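Side-chain contacts in alpha-actinin-like protein 1 (Schizosaccharomyces pombe, PDB 5BVR), which binds actin filaments and takes part in forming and organising the actin ring, with roles in cytokinesis and septation: residues 22-26 / 27-31; 33-36 / 37-41; 46-49 / 50-54; 102-105 / 106-110; 115-118 / 119-122. One frame throughout, in Å; residues are numbered along the deposited sequence.

Contact 1: 22-26 / 27-31; sequences TKLSS and RDLPS
Leu24 O takes backbone N-H groups from two residues of 27-31, which reach it from opposite faces of its carbonyl plane. Leu29 N lies 3.1 Å from Leu24 O, and Arg27 N bonds to the same Leu24 O at 3.0 Å. Asp28 N adds a bond of 3.1 Å to Ser25 O, nearly straight at the hydrogen (167°). With Asp28 at positive phi (53°), the bonds from Leu29 and Asp28 make a Schellman motif that ends the helix.

Serine hydroxyls supply the side-chain polar contacts. Ser26 OG stands between its own backbone N and carbonyl carbon (chi1 77°), which turns it back to Lys23 O, met in the carbonyl plane at a short 2.5 Å. A water joins Ser26 OG to Arg27 NE. Another ties Ser25 OG to Leu29 O and Ser31 OG, while Ser25 OG is also bonded to Asn21 O. Small hydroxyls suit a helix end where backbone carbonyls need partners.

Among apolar groups, Leu24 CD2 meets Leu29 CD1 at 3.9 Å, the two side chains crossing at about a right angle. The other branch, Leu24 CD1, lies 3.4 Å from Pro30 O and helps bury that oxygen, which has no polar partner in the model.

The turn leads from helix 11-25 into the loop before helix 43-53, on which Lys23 packs at Leu48 and Ile52, Arg27 at Ile51 and Leu29 at Gln47.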
loop_
_atom_site.group_PDB
_atom_site.type_symbol
_atom_site.label_atom_id
_atom_site.label_comp_id
_atom_site.label_asym_id
_atom_site.label_seq_id
_atom_site.Cartn_x
_atom_site.Cartn_y
_atom_site.Cartn_z
ATOM N N THR A 22 1.115 -7.546 -5.228
ATOM C CA THR A 22 1.939 -6.840 -6.209
ATOM C C THR A 22 3.429 -7.166 -6.025
ATOM O O THR A 22 4.186 -7.231 -6.987
ATOM C CB THR A 22 1.750 -5.297 -6.185
ATOM O OG1 THR A 22 2.262 -4.746 -4.966
ATOM C CG2 THR A 22 0.308 -4.929 -6.368
ATOM N N LYS A 23 3.854 -7.370 -4.784
ATOM C CA LYS A 23 5.237 -7.715 -4.517
ATOM C C LYS A 23 5.536 -9.172 -4.909
ATOM O O LYS A 23 6.484 -9.454 -5.673
ATOM C CB LYS A 23 5.569 -7.469 -3.051
ATOM C CG LYS A 23 5.364 -6.042 -2.573
ATOM C CD LYS A 23 6.032 -4.998 -3.448
ATOM C CE LYS A 23 5.756 -3.609 -2.899
ATOM N NZ LYS A 23 6.418 -2.574 -3.735
ATOM N N LEU A 24 4.720 -10.093 -4.415
ATOM C CA LEU A 24 4.889 -11.507 -4.731
ATOM C C LEU A 24 4.853 -11.770 -6.238
ATOM O O LEU A 24 5.639 -12.575 -6.742
ATOM C CB LEU A 24 3.806 -12.338 -4.054
ATOM C CG LEU A 24 3.849 -12.434 -2.531
ATOM C CD1 LEU A 24 2.637 -13.197 -2.050
ATOM C CD2 LEU A 24 5.124 -13.118 -2.072
ATOM N N SER A 25 3.940 -11.113 -6.950
ATOM C CA SER A 25 3.804 -11.331 -8.390
ATOM C C SER A 25 5.027 -10.857 -9.156
ATOM O O SER A 25 5.276 -11.310 -10.276
ATOM C CB SER A 25 2.555 -10.639 -8.924
ATOM O OG SER A 25 1.396 -11.234 -8.364
ATOM N N SER A 26 5.807 -9.966 -8.557
ATOM C CA SER A 26 7.029 -9.506 -9.205
ATOM C C SER A 26 8.054 -10.644 -9.365
ATOM O O SER A 26 9.053 -10.493 -10.070
ATOM C CB SER A 26 7.636 -8.317 -8.450
ATOM O OG SER A 26 8.309 -8.731 -7.280
ATOM N N ARG A 27 7.790 -11.783 -8.726
ATOM C CA ARG A 27 8.632 -12.974 -8.857
ATOM C C ARG A 27 7.795 -14.225 -9.135
ATOM O O ARG A 27 8.220 -15.346 -8.848
ATOM C CB ARG A 27 9.462 -13.168 -7.593
ATOM C CG ARG A 27 10.345 -11.980 -7.275
ATOM C CD ARG A 27 11.248 -12.257 -6.087
ATOM N NE ARG A 27 12.184 -11.156 -5.859
ATOM C CZ ARG A 27 13.103 -11.129 -4.895
ATOM N NH1 ARG A 27 13.221 -12.144 -4.044
ATOM N NH2 ARG A 27 13.909 -10.080 -4.782
ATOM N N ASP A 28 6.609 -14.016 -9.704
ATOM C CA ASP A 28 5.725 -15.114 -10.095
ATOM C C ASP A 28 5.456 -16.073 -8.950
ATOM O O ASP A 28 5.332 -17.285 -9.158
ATOM C CB ASP A 28 6.327 -15.905 -11.269
ATOM C CG ASP A 28 6.442 -15.083 -12.537
ATOM O OD1 ASP A 28 5.814 -14.007 -12.625
ATOM O OD2 ASP A 28 7.153 -15.531 -13.461
ATOM N N LEU A 29 5.381 -15.538 -7.735
ATOM C CA LEU A 29 5.112 -16.359 -6.560
ATOM C C LEU A 29 3.605 -16.505 -6.370
ATOM O O LEU A 29 2.846 -15.681 -6.878
ATOM C CB LEU A 29 5.767 -15.746 -5.316
ATOM C CG LEU A 29 7.298 -15.813 -5.299
ATOM C CD1 LEU A 29 7.893 -14.996 -4.166
ATOM C CD2 LEU A 29 7.744 -17.267 -5.157
ATOM N N PRO A 30 3.173 -17.553 -5.647
ATOM C CA PRO A 30 1.737 -17.732 -5.407
ATOM C C PRO A 30 1.182 -16.567 -4.606
ATOM O O PRO A 30 1.917 -15.974 -3.826
ATOM C CB PRO A 30 1.661 -19.027 -4.592
ATOM C CG PRO A 30 3.043 -19.279 -4.088
ATOM C CD PRO A 30 3.972 -18.647 -5.074
ATOM N N SER A 31 -0.089 -16.248 -4.814
ATOM C CA SER A 31 -0.720 -15.125 -4.126
ATOM C C SER A 31 -1.283 -15.443 -2.746
ATOM O O SER A 31 -1.532 -16.588 -2.365
ATOM C CB SER A 31 -1.847 -14.554 -4.986
ATOM O OG SER A 31 -1.361 -14.089 -6.230
HETATM O O HOH W 1 1.104 -13.060 -6.357
HETATM O O HOH W 2 11.266 -8.529 -7.347
#

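Contact 2: 33-36 / 37-41; sequences FDLR and KDLSD
Asp38 folds its carboxylate back onto the backbone of Phe33 and Asp34, and this is the tight part of the contact. Phe33 N donates to Asp38 OD2 at 2.7 Å, nearly along the C-O axis, while Asp34 N reaches the same Asp38 OD2 at 2.8 Å from well above the carboxylate plane. Two bonds on one oxygen limit the turning of the carboxylate, and a short acid suits the place because it spans the turn without slack. The backbone answers in the other direction: Asp34 O accepts from Asp38 N at 2.8 Å and from Lys37 N at 3.0 Å. An Asx turn adds to this. Asp34 has CG opposite its backbone N (chi1 -174°), which brings OD1 forward to Arg36 N at 2.9 Å.

The solvent side is looser. Lys37 runs alongside Asp34, yet Lys37 NZ stays 5.3 Å from Asp34 OD2, too far for a salt bridge. One water links Leu35 O to Leu39 N, and another donates to Ser40 OG, which also bonds to Val97 O.

On the buried side, Leu35 CD2 touches Leu39 CD1 at 3.7 Å, the two leucines lying side by side and pointing the same way. They press the loop between helices 11-25 and 43-53 against helix 101-117, Leu35 on Leu105 and Ile108, Leu39 on Ile104, and reach Thr17 and Phe20 of helix 11-25.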
loop_
_atom_site.group_PDB
_atom_site.type_symbol
_atom_site.label_atom_id
_atom_site.label_comp_id
_atom_site.label_asym_id
_atom_site.label_seq_id
_atom_site.Cartn_x
_atom_site.Cartn_y
_atom_site.Cartn_z
ATOM N N PHE A 33 -4.563 -15.059 -0.608
ATOM C CA PHE A 33 -6.008 -14.912 -0.792
ATOM C C PHE A 33 -6.702 -14.606 0.527
ATOM O O PHE A 33 -7.739 -13.931 0.554
ATOM C CB PHE A 33 -6.573 -16.182 -1.421
ATOM C CG PHE A 33 -6.071 -16.422 -2.815
ATOM C CD1 PHE A 33 -6.604 -15.718 -3.876
ATOM C CD2 PHE A 33 -5.048 -17.320 -3.059
ATOM C CE1 PHE A 33 -6.148 -15.921 -5.159
ATOM C CE2 PHE A 33 -4.586 -17.527 -4.350
ATOM C CZ PHE A 33 -5.140 -16.824 -5.395
ATOM N N ASP A 34 -6.114 -15.083 1.618
ATOM C CA ASP A 34 -6.680 -14.919 2.951
ATOM C C ASP A 34 -5.564 -14.762 3.967
ATOM O O ASP A 34 -4.876 -15.734 4.311
ATOM C CB ASP A 34 -7.546 -16.141 3.296
ATOM C CG ASP A 34 -8.304 -15.983 4.610
ATOM O OD1 ASP A 34 -8.053 -15.012 5.356
ATOM O OD2 ASP A 34 -9.149 -16.860 4.905
ATOM N N LEU A 35 -5.372 -13.533 4.438
ATOM C CA LEU A 35 -4.304 -13.256 5.391
ATOM C C LEU A 35 -4.470 -13.982 6.720
ATOM O O LEU A 35 -3.515 -14.053 7.487
ATOM C CB LEU A 35 -4.188 -11.751 5.634
ATOM C CG LEU A 35 -3.505 -10.969 4.510
ATOM C CD1 LEU A 35 -3.690 -9.475 4.753
ATOM C CD2 LEU A 35 -2.032 -11.325 4.422
ATOM N N ARG A 36 -5.647 -14.531 6.990
ATOM C CA ARG A 36 -5.839 -15.309 8.213
ATOM C C ARG A 36 -5.098 -16.628 8.153
ATOM O O ARG A 36 -4.703 -17.170 9.188
ATOM C CB ARG A 36 -7.318 -15.600 8.464
ATOM C CG ARG A 36 -8.113 -14.398 8.867
ATOM C CD ARG A 36 -9.571 -14.747 9.120
ATOM N NE ARG A 36 -10.337 -13.554 9.476
ATOM C CZ ARG A 36 -11.661 -13.503 9.581
ATOM N NH1 ARG A 36 -12.401 -14.586 9.360
ATOM N NH2 ARG A 36 -12.250 -12.360 9.910
ATOM N N LYS A 37 -4.916 -17.149 6.945
ATOM C CA LYS A 37 -4.403 -18.501 6.782
ATOM C C LYS A 37 -3.117 -18.574 5.981
ATOM O O LYS A 37 -2.262 -19.414 6.255
ATOM C CB LYS A 37 -5.455 -19.380 6.085
ATOM C CG LYS A 37 -6.721 -19.614 6.891
ATOM C CD LYS A 37 -6.476 -20.531 8.082
ATOM C CE LYS A 37 -7.736 -20.693 8.933
ATOM N NZ LYS A 37 -8.227 -19.380 9.471
ATOM N N ASP A 38 -2.968 -17.690 4.995
ATOM C CA ASP A 38 -1.956 -17.915 3.958
ATOM C C ASP A 38 -0.529 -17.544 4.366
ATOM O O ASP A 38 0.413 -17.841 3.637
ATOM C CB ASP A 38 -2.323 -17.198 2.657
ATOM C CG ASP A 38 -3.600 -17.744 2.025
ATOM O OD1 ASP A 38 -4.060 -18.838 2.416
ATOM O OD2 ASP A 38 -4.143 -17.076 1.134
ATOM N N LEU A 39 -0.360 -16.898 5.514
ATOM C CA LEU A 39 0.974 -16.580 6.019
ATOM C C LEU A 39 1.421 -17.537 7.114
ATOM O O LEU A 39 2.524 -17.400 7.618
ATOM C CB LEU A 39 1.030 -15.171 6.599
ATOM C CG LEU A 39 0.544 -14.048 5.685
ATOM C CD1 LEU A 39 0.783 -12.697 6.358
ATOM C CD2 LEU A 39 1.201 -14.099 4.341
ATOM N N SER A 40 0.557 -18.465 7.501
ATOM C CA SER A 40 0.796 -19.279 8.686
ATOM C C SER A 40 2.049 -20.121 8.666
ATOM O O SER A 40 2.606 -20.357 9.725
ATOM C CB SER A 40 -0.434 -20.106 8.992
ATOM O OG SER A 40 -1.481 -19.218 9.366
ATOM N N ASP A 41 2.522 -20.528 7.490
ATOM C CA ASP A 41 3.746 -21.337 7.432
ATOM C C ASP A 41 5.025 -20.522 7.258
ATOM O O ASP A 41 6.125 -21.086 7.145
ATOM C CB ASP A 41 3.643 -22.427 6.357
ATOM C CG ASP A 41 3.581 -21.879 4.940
ATOM O OD1 ASP A 41 3.948 -20.706 4.693
ATOM O OD2 ASP A 41 3.142 -22.644 4.049
HETATM O O HOH W 3 -1.852 -16.165 7.839
HETATM O O HOH W 4 -3.692 -19.899 10.746
#

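Contact 3: 46-49 / 50-54; sequences IQLL and EIIGD
Leu48 and Ile52, one helical turn apart, meet through their branches: Leu48 CD1 lies 3.9 Å from Ile52 CG2, and Leu48 CG is 4.0 Å from Ile52 CD1, the two side chains crossing obliquely. Ile52 keeps CG1 between its backbone N and carbonyl carbon (chi1 66°). This sets CG1 3.4 Å from Leu48 O and places CG2 on the side of the leucine methyl. An alanine here, lacking CG1, CG2 and CD1, is likely to leave Leu48 CD1 without its apolar neighbour and open a gap beside Leu111 and Phe115.

The backbone positions this pair. Ile52 N donates to Leu48 O at 2.9 Å with an almost straight N-H (172°), and like bonds run from Glu50 N to Ile46 O and from Ile51 N to Gln47 O. At the end of the helix, Gly53 N reaches Leu49 O at 2.8 Å over a more bent path (140°). Glycine suits this place, since a beta carbon on the present backbone would probably crowd Leu49 O, and Asp54 then leaves the helix with positive phi.

Further out, Ile51 CG1 lies 3.2 Å from Gln47 O. A water donates to that oxygen and to Glu50 OE1, while Glu50 OE2 accepts from Leu57 N, so both oxygens of the glutamate have partners.

Helix 43-53 sits between others: Leu48 meets Trp19 and Phe20 of helix 11-25, Leu49 meets Ala77 and Ile81 of helix 67-83, and Leu48, Leu49 and Ile52 all touch Leu111 of helix 101-117.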
loop_
_atom_site.group_PDB
_atom_site.type_symbol
_atom_site.label_atom_id
_atom_site.label_comp_id
_atom_site.label_asym_id
_atom_site.label_seq_id
_atom_site.Cartn_x
_atom_site.Cartn_y
_atom_site.Cartn_z
ATOM N N ILE A 46 8.504 -14.573 4.431
ATOM C CA ILE A 46 9.926 -14.539 4.126
ATOM C C ILE A 46 10.174 -14.038 2.715
ATOM O O ILE A 46 11.029 -13.171 2.498
ATOM C CB ILE A 46 10.541 -15.920 4.311
ATOM C CG1 ILE A 46 10.622 -16.238 5.805
ATOM C CG2 ILE A 46 11.946 -16.017 3.654
ATOM C CD1 ILE A 46 10.920 -17.714 6.098
ATOM N N GLN A 47 9.433 -14.578 1.755
ATOM C CA GLN A 47 9.599 -14.164 0.373
ATOM C C GLN A 47 9.273 -12.676 0.189
ATOM O O GLN A 47 10.010 -11.967 -0.508
ATOM C CB GLN A 47 8.768 -15.048 -0.553
ATOM C CG GLN A 47 9.291 -16.492 -0.575
ATOM C CD GLN A 47 8.446 -17.450 -1.400
ATOM O OE1 GLN A 47 7.222 -17.374 -1.421
ATOM N NE2 GLN A 47 9.112 -18.361 -2.088
ATOM N N LEU A 48 8.194 -12.194 0.796
ATOM C CA LEU A 48 7.894 -10.758 0.775
ATOM C C LEU A 48 9.097 -9.936 1.247
ATOM O O LEU A 48 9.502 -8.961 0.599
ATOM C CB LEU A 48 6.677 -10.421 1.645
ATOM C CG LEU A 48 6.341 -8.926 1.720
ATOM C CD1 LEU A 48 5.809 -8.412 0.395
ATOM C CD2 LEU A 48 5.340 -8.676 2.833
ATOM N N LEU A 49 9.679 -10.331 2.373
ATOM C CA LEU A 49 10.778 -9.587 2.968
ATOM C C LEU A 49 11.999 -9.552 2.050
ATOM O O LEU A 49 12.663 -8.525 1.936
ATOM C CB LEU A 49 11.137 -10.160 4.336
ATOM C CG LEU A 49 10.068 -9.936 5.401
ATOM C CD1 LEU A 49 10.335 -10.823 6.625
ATOM C CD2 LEU A 49 9.981 -8.464 5.824
ATOM N N GLU A 50 12.277 -10.656 1.371
ATOM C CA GLU A 50 13.390 -10.686 0.426
ATOM C C GLU A 50 13.157 -9.665 -0.684
ATOM O O GLU A 50 14.081 -8.965 -1.100
ATOM C CB GLU A 50 13.558 -12.087 -0.158
ATOM C CG GLU A 50 14.149 -13.074 0.842
ATOM C CD GLU A 50 14.414 -14.447 0.261
ATOM O OE1 GLU A 50 13.643 -14.887 -0.628
ATOM O OE2 GLU A 50 15.394 -15.092 0.707
ATOM N N ILE A 51 11.910 -9.568 -1.129
ATOM C CA ILE A 51 11.530 -8.686 -2.225
ATOM C C ILE A 51 11.600 -7.216 -1.832
ATOM O O ILE A 51 12.262 -6.404 -2.503
ATOM C CB ILE A 51 10.117 -9.036 -2.749
ATOM C CG1 ILE A 51 10.108 -10.459 -3.336
ATOM C CG2 ILE A 51 9.647 -8.019 -3.818
ATOM C CD1 ILE A 51 8.737 -11.018 -3.604
ATOM N N ILE A 52 10.905 -6.844 -0.766
ATOM C CA ILE A 52 10.846 -5.434 -0.389
ATOM C C ILE A 52 12.125 -4.968 0.302
ATOM O O ILE A 52 12.443 -3.772 0.277
ATOM C CB ILE A 52 9.594 -5.111 0.453
ATOM C CG1 ILE A 52 9.636 -5.812 1.826
ATOM C CG2 ILE A 52 8.334 -5.504 -0.312
ATOM C CD1 ILE A 52 8.406 -5.597 2.707
ATOM N N GLY A 53 12.843 -5.901 0.913
ATOM C CA GLY A 53 14.091 -5.614 1.597
ATOM C C GLY A 53 15.335 -5.756 0.722
ATOM O O GLY A 53 16.415 -5.378 1.155
ATOM N N ASP A 54 15.182 -6.310 -0.481
ATOM C CA ASP A 54 16.311 -6.505 -1.410
ATOM C C ASP A 54 17.424 -7.286 -0.729
ATOM O O ASP A 54 18.603 -6.925 -0.778
ATOM C CB ASP A 54 16.813 -5.158 -1.933
ATOM C CG ASP A 54 17.889 -5.305 -2.991
ATOM O OD1 ASP A 54 17.890 -6.326 -3.709
ATOM O OD2 ASP A 54 18.737 -4.391 -3.088
HETATM O O HOH W 5 11.479 -14.150 -2.375
#

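Contact 4: 102-105 / 106-110; sequences KLIL and GLIWT
Ile108 N donates to Ile104 O at 3.0 Å with a fairly straight N-H (165°), a length matched by Leu107 N to Leu103 O and by Trp109 N to Leu105 O. Gly106 N to Lys102 O is only slightly longer. All four are i to i-4 bonds of a regular alpha helix.

On one face Ile104 CG2 touches Ile108 CD1 at 3.9 Å, and the two isoleucines lie side by side, pointing the same way. Ile108 has CG1 beside its backbone N (chi1 -64°), so that this carbon passes 3.3 Å from Ile104 O before CD1 reaches the neighbouring methyl. Branched aliphatic side chains suit this buried face because they fill it closely without needing polar partners. Leu107 CB rests 3.5 Å from Ile104 O.

Trp109 turns another way. Its CB lies 3.6 Å from Leu105 O, but the indole leads off along a path opposite the backbone N (chi1 174°) to a cation-pi contact with Arg218, a residue of a bound zinc ion's site.

The segment lies in the actin-binding region. Around helix 101-117, Leu107 packs on Leu88 and on Ile96 of helix 93-97, which Leu103 also meets at Asp95. On helix 11-25, Leu105 touches Gln12 and Phe16, and Phe16 also touches Ile108 and Trp109, while Trp109 reaches Met221 and Thr222 of helix 217-234.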
loop_
_atom_site.group_PDB
_atom_site.type_symbol
_atom_site.label_atom_id
_atom_site.label_comp_id
_atom_site.label_asym_id
_atom_site.label_seq_id
_atom_site.Cartn_x
_atom_site.Cartn_y
_atom_site.Cartn_z
ATOM N N LYS A 102 -5.731 -9.259 13.366
ATOM C CA LYS A 102 -5.397 -7.916 13.831
ATOM C C LYS A 102 -3.885 -7.703 13.863
ATOM O O LYS A 102 -3.366 -6.688 13.373
ATOM C CB LYS A 102 -5.970 -7.672 15.224
ATOM C CG LYS A 102 -5.711 -6.268 15.751
ATOM C CD LYS A 102 -6.076 -6.179 17.220
ATOM C CE LYS A 102 -5.818 -4.796 17.771
ATOM N NZ LYS A 102 -6.729 -3.795 17.157
ATOM N N LEU A 103 -3.173 -8.677 14.418
ATOM C CA LEU A 103 -1.728 -8.530 14.558
ATOM C C LEU A 103 -1.048 -8.671 13.211
ATOM O O LEU A 103 -0.080 -7.982 12.938
ATOM C CB LEU A 103 -1.180 -9.535 15.569
ATOM C CG LEU A 103 -1.673 -9.323 17.003
ATOM C CD1 LEU A 103 -1.039 -10.358 17.932
ATOM C CD2 LEU A 103 -1.354 -7.929 17.495
ATOM N N ILE A 104 -1.588 -9.512 12.346
ATOM C CA ILE A 104 -1.063 -9.664 11.000
ATOM C C ILE A 104 -1.190 -8.357 10.204
ATOM O O ILE A 104 -0.235 -7.935 9.566
ATOM C CB ILE A 104 -1.738 -10.843 10.279
ATOM C CG1 ILE A 104 -1.191 -12.172 10.839
ATOM C CG2 ILE A 104 -1.473 -10.767 8.781
ATOM C CD1 ILE A 104 -2.000 -13.380 10.441
ATOM N N LEU A 105 -2.353 -7.706 10.268
ATOM C CA LEU A 105 -2.534 -6.440 9.548
ATOM C C LEU A 105 -1.605 -5.392 10.102
ATOM O O LEU A 105 -1.075 -4.579 9.326
ATOM C CB LEU A 105 -3.977 -5.962 9.600
ATOM C CG LEU A 105 -4.957 -6.855 8.834
ATOM C CD1 LEU A 105 -6.361 -6.304 8.983
ATOM C CD2 LEU A 105 -4.587 -7.028 7.352
ATOM N N GLY A 106 -1.419 -5.371 11.423
ATOM C CA GLY A 106 -0.457 -4.483 12.065
ATOM C C GLY A 106 0.959 -4.660 11.545
ATOM O O GLY A 106 1.678 -3.698 11.290
ATOM N N LEU A 107 1.360 -5.912 11.404
ATOM C CA LEU A 107 2.677 -6.211 10.917
ATOM C C LEU A 107 2.843 -5.765 9.469
ATOM O O LEU A 107 3.852 -5.163 9.122
ATOM C CB LEU A 107 2.956 -7.699 11.040
ATOM C CG LEU A 107 4.360 -8.150 10.634
ATOM C CD1 LEU A 107 5.419 -7.473 11.472
ATOM C CD2 LEU A 107 4.459 -9.655 10.744
ATOM N N ILE A 108 1.853 -6.054 8.631
ATOM C CA ILE A 108 1.935 -5.662 7.239
ATOM C C ILE A 108 2.021 -4.134 7.137
ATOM O O ILE A 108 2.798 -3.614 6.339
ATOM C CB ILE A 108 0.778 -6.229 6.414
ATOM C CG1 ILE A 108 0.881 -7.756 6.414
ATOM C CG2 ILE A 108 0.814 -5.671 4.992
ATOM C CD1 ILE A 108 -0.302 -8.427 5.863
ATOM N N TRP A 109 1.265 -3.409 7.951
ATOM C CA TRP A 109 1.389 -1.954 7.929
ATOM C C TRP A 109 2.818 -1.513 8.273
ATOM O O TRP A 109 3.382 -0.644 7.622
ATOM C CB TRP A 109 0.391 -1.275 8.866
ATOM C CG TRP A 109 0.626 0.207 8.941
ATOM C CD1 TRP A 109 1.011 0.915 10.044
ATOM C CD2 TRP A 109 0.565 1.147 7.857
ATOM N NE1 TRP A 109 1.168 2.241 9.722
ATOM C CE2 TRP A 109 0.898 2.411 8.387
ATOM C CE3 TRP A 109 0.247 1.042 6.498
ATOM C CZ2 TRP A 109 0.931 3.562 7.604
ATOM C CZ3 TRP A 109 0.270 2.183 5.722
ATOM C CH2 TRP A 109 0.610 3.430 6.277
ATOM N N THR A 110 3.433 -2.160 9.256
ATOM C CA THR A 110 4.795 -1.832 9.620
ATOM C C THR A 110 5.728 -1.973 8.403
ATOM O O THR A 110 6.605 -1.133 8.188
ATOM C CB THR A 110 5.249 -2.729 10.789
ATOM O OG1 THR A 110 4.499 -2.357 11.951
ATOM C CG2 THR A 110 6.720 -2.521 11.110
#

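Contact 5: 115-118 / 119-122; sequences FTIA and DINE
Ile120 packs back against the backbone of Thr116 and Ile117, in the last part of helix 101-117. Its CB lies 3.3 Å from Ile117 O, and the next carbon, Ile120 CG1, stays at 3.4 Å from that same Ile117 O. CG1 stands beside the backbone N and opposite the carbonyl carbon (chi1 -64°), a choice that sends the chain backward along the sequence. At the tip, Ile120 CD1 comes 3.5 Å from Thr116 O and 3.8 Å from Ile117 CA. It approaches the side chain of Ile117 more loosely, Ile120 CD1 to Ile117 CG1 being 4.3 Å.

One backbone bond holds the fold-back. Ile120 N donates to Ile117 O at 3.0 Å, closing a type I turn from Ile117 to Ile120. The small Ala118 and the exposed, polar Asp119 suit the corners of such a turn, whereas the branched, apolar Ile120 suits a buried place between the turn and helices 217-234 and 127-138. Thr116 O, beside the isoleucine tip, accepts from His229 NE2.

The Ile120 side chain also rests on Phe228 and His229 of helix 217-234 and on Leu131 of helix 127-138. A serine in its place is likely to leave Phe228 and Leu131 without their apolar partner, opening a gap beside helix 217-234.

Ile120 is also backbone-bonded to Ala127, and strand 121-122 pairs antiparallel with 125-126. Helix end, turn and short hairpin together are consistent with the connection between the two calponin-homology domains of a tandem actin-binding domain.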
loop_
_atom_site.group_PDB
_atom_site.type_symbol
_atom_site.label_atom_id
_atom_site.label_comp_id
_atom_site.label_asym_id
_atom_site.label_seq_id
_atom_site.Cartn_x
_atom_site.Cartn_y
_atom_site.Cartn_z
ATOM N N PHE A 115 8.959 0.067 4.002
ATOM C CA PHE A 115 9.507 -0.257 2.689
ATOM C C PHE A 115 8.854 0.482 1.529
ATOM O O PHE A 115 9.363 0.479 0.410
ATOM C CB PHE A 115 9.491 -1.772 2.469
ATOM C CG PHE A 115 10.429 -2.502 3.373
ATOM C CD1 PHE A 115 11.797 -2.450 3.135
ATOM C CD2 PHE A 115 9.960 -3.187 4.473
ATOM C CE1 PHE A 115 12.677 -3.094 3.989
ATOM C CE2 PHE A 115 10.830 -3.837 5.325
ATOM C CZ PHE A 115 12.201 -3.798 5.071
ATOM N N THR A 116 7.732 1.132 1.788
ATOM C CA THR A 116 7.041 1.898 0.761
ATOM C C THR A 116 6.966 3.383 1.078
ATOM O O THR A 116 6.931 4.192 0.180
ATOM C CB THR A 116 5.611 1.344 0.565
ATOM O OG1 THR A 116 5.685 0.022 0.012
ATOM C CG2 THR A 116 4.761 2.198 -0.337
ATOM N N ILE A 117 6.883 3.745 2.347
ATOM C CA ILE A 117 6.657 5.131 2.698
ATOM C C ILE A 117 7.864 5.831 3.299
ATOM O O ILE A 117 8.079 6.983 3.034
ATOM C CB ILE A 117 5.423 5.233 3.588
ATOM C CG1 ILE A 117 4.199 4.901 2.712
ATOM C CG2 ILE A 117 5.276 6.623 4.211
ATOM C CD1 ILE A 117 2.934 4.807 3.433
ATOM N N ALA A 118 8.674 5.121 4.078
ATOM C CA ALA A 118 9.746 5.794 4.809
ATOM C C ALA A 118 10.717 6.577 3.914
ATOM O O ALA A 118 11.189 7.636 4.315
ATOM C CB ALA A 118 10.514 4.789 5.646
ATOM N N ASP A 119 11.005 6.063 2.719
ATOM C CA ASP A 119 11.998 6.694 1.838
ATOM C C ASP A 119 11.413 7.830 0.996
ATOM O O ASP A 119 12.144 8.527 0.285
ATOM C CB ASP A 119 12.629 5.662 0.902
ATOM C CG ASP A 119 11.761 5.371 -0.295
ATOM O OD1 ASP A 119 10.816 4.568 -0.156
ATOM O OD2 ASP A 119 12.011 5.957 -1.373
ATOM N N ILE A 120 10.096 8.009 1.049
ATOM C CA ILE A 120 9.466 9.132 0.345
ATOM C C ILE A 120 10.024 10.423 0.918
ATOM O O ILE A 120 10.120 10.580 2.118
ATOM C CB ILE A 120 7.933 9.058 0.459
ATOM C CG1 ILE A 120 7.418 7.798 -0.232
ATOM C CG2 ILE A 120 7.278 10.315 -0.113
ATOM C CD1 ILE A 120 5.950 7.564 -0.150
ATOM N N ASN A 121 10.419 11.351 0.045
ATOM C CA ASN A 121 11.035 12.610 0.468
ATOM C C ASN A 121 10.485 13.749 -0.386
ATOM O O ASN A 121 10.417 13.626 -1.611
ATOM C CB ASN A 121 12.564 12.524 0.328
ATOM C CG ASN A 121 13.297 13.671 1.021
ATOM O OD1 ASN A 121 12.991 14.845 0.807
ATOM N ND2 ASN A 121 14.276 13.329 1.856
ATOM N N GLU A 122 10.075 14.836 0.259
ATOM C CA GLU A 122 9.688 16.061 -0.442
ATOM C C GLU A 122 10.126 17.229 0.423
ATOM O O GLU A 122 9.755 17.313 1.582
ATOM C CB GLU A 122 8.156 16.095 -0.670
ATOM C CG GLU A 122 7.596 17.427 -1.167
ATOM C CD GLU A 122 7.897 17.712 -2.620
ATOM O OE1 GLU A 122 8.339 16.797 -3.345
ATOM O OE2 GLU A 122 7.704 18.880 -3.044
#

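Overall arrangement
Contacts 1, 2, 3 and 4 lie within the first calponin-homology domain, whereas contact 5 leads from helix 101-117 into the short strand 121-122. Contact 1 is a surface contact, rich in serines and waters; the other four are partly buried. Contacts 3 and 4 are turns of regular helix with aliphatic pairs. By contrast, contacts 1, 2 and 5 bend the chain at turns, using a Schellman motif, a carboxylate gripping backbone N-H groups and a type I turn. Contacts 4 and 5 share helix 101-117, joined by Trp109 and Ile117. Contact 2 packs leucines onto contact 4, and contact 1 touches contact 3. Phe115 joins contact 5 to contact 3 at Ile52 and Gly53.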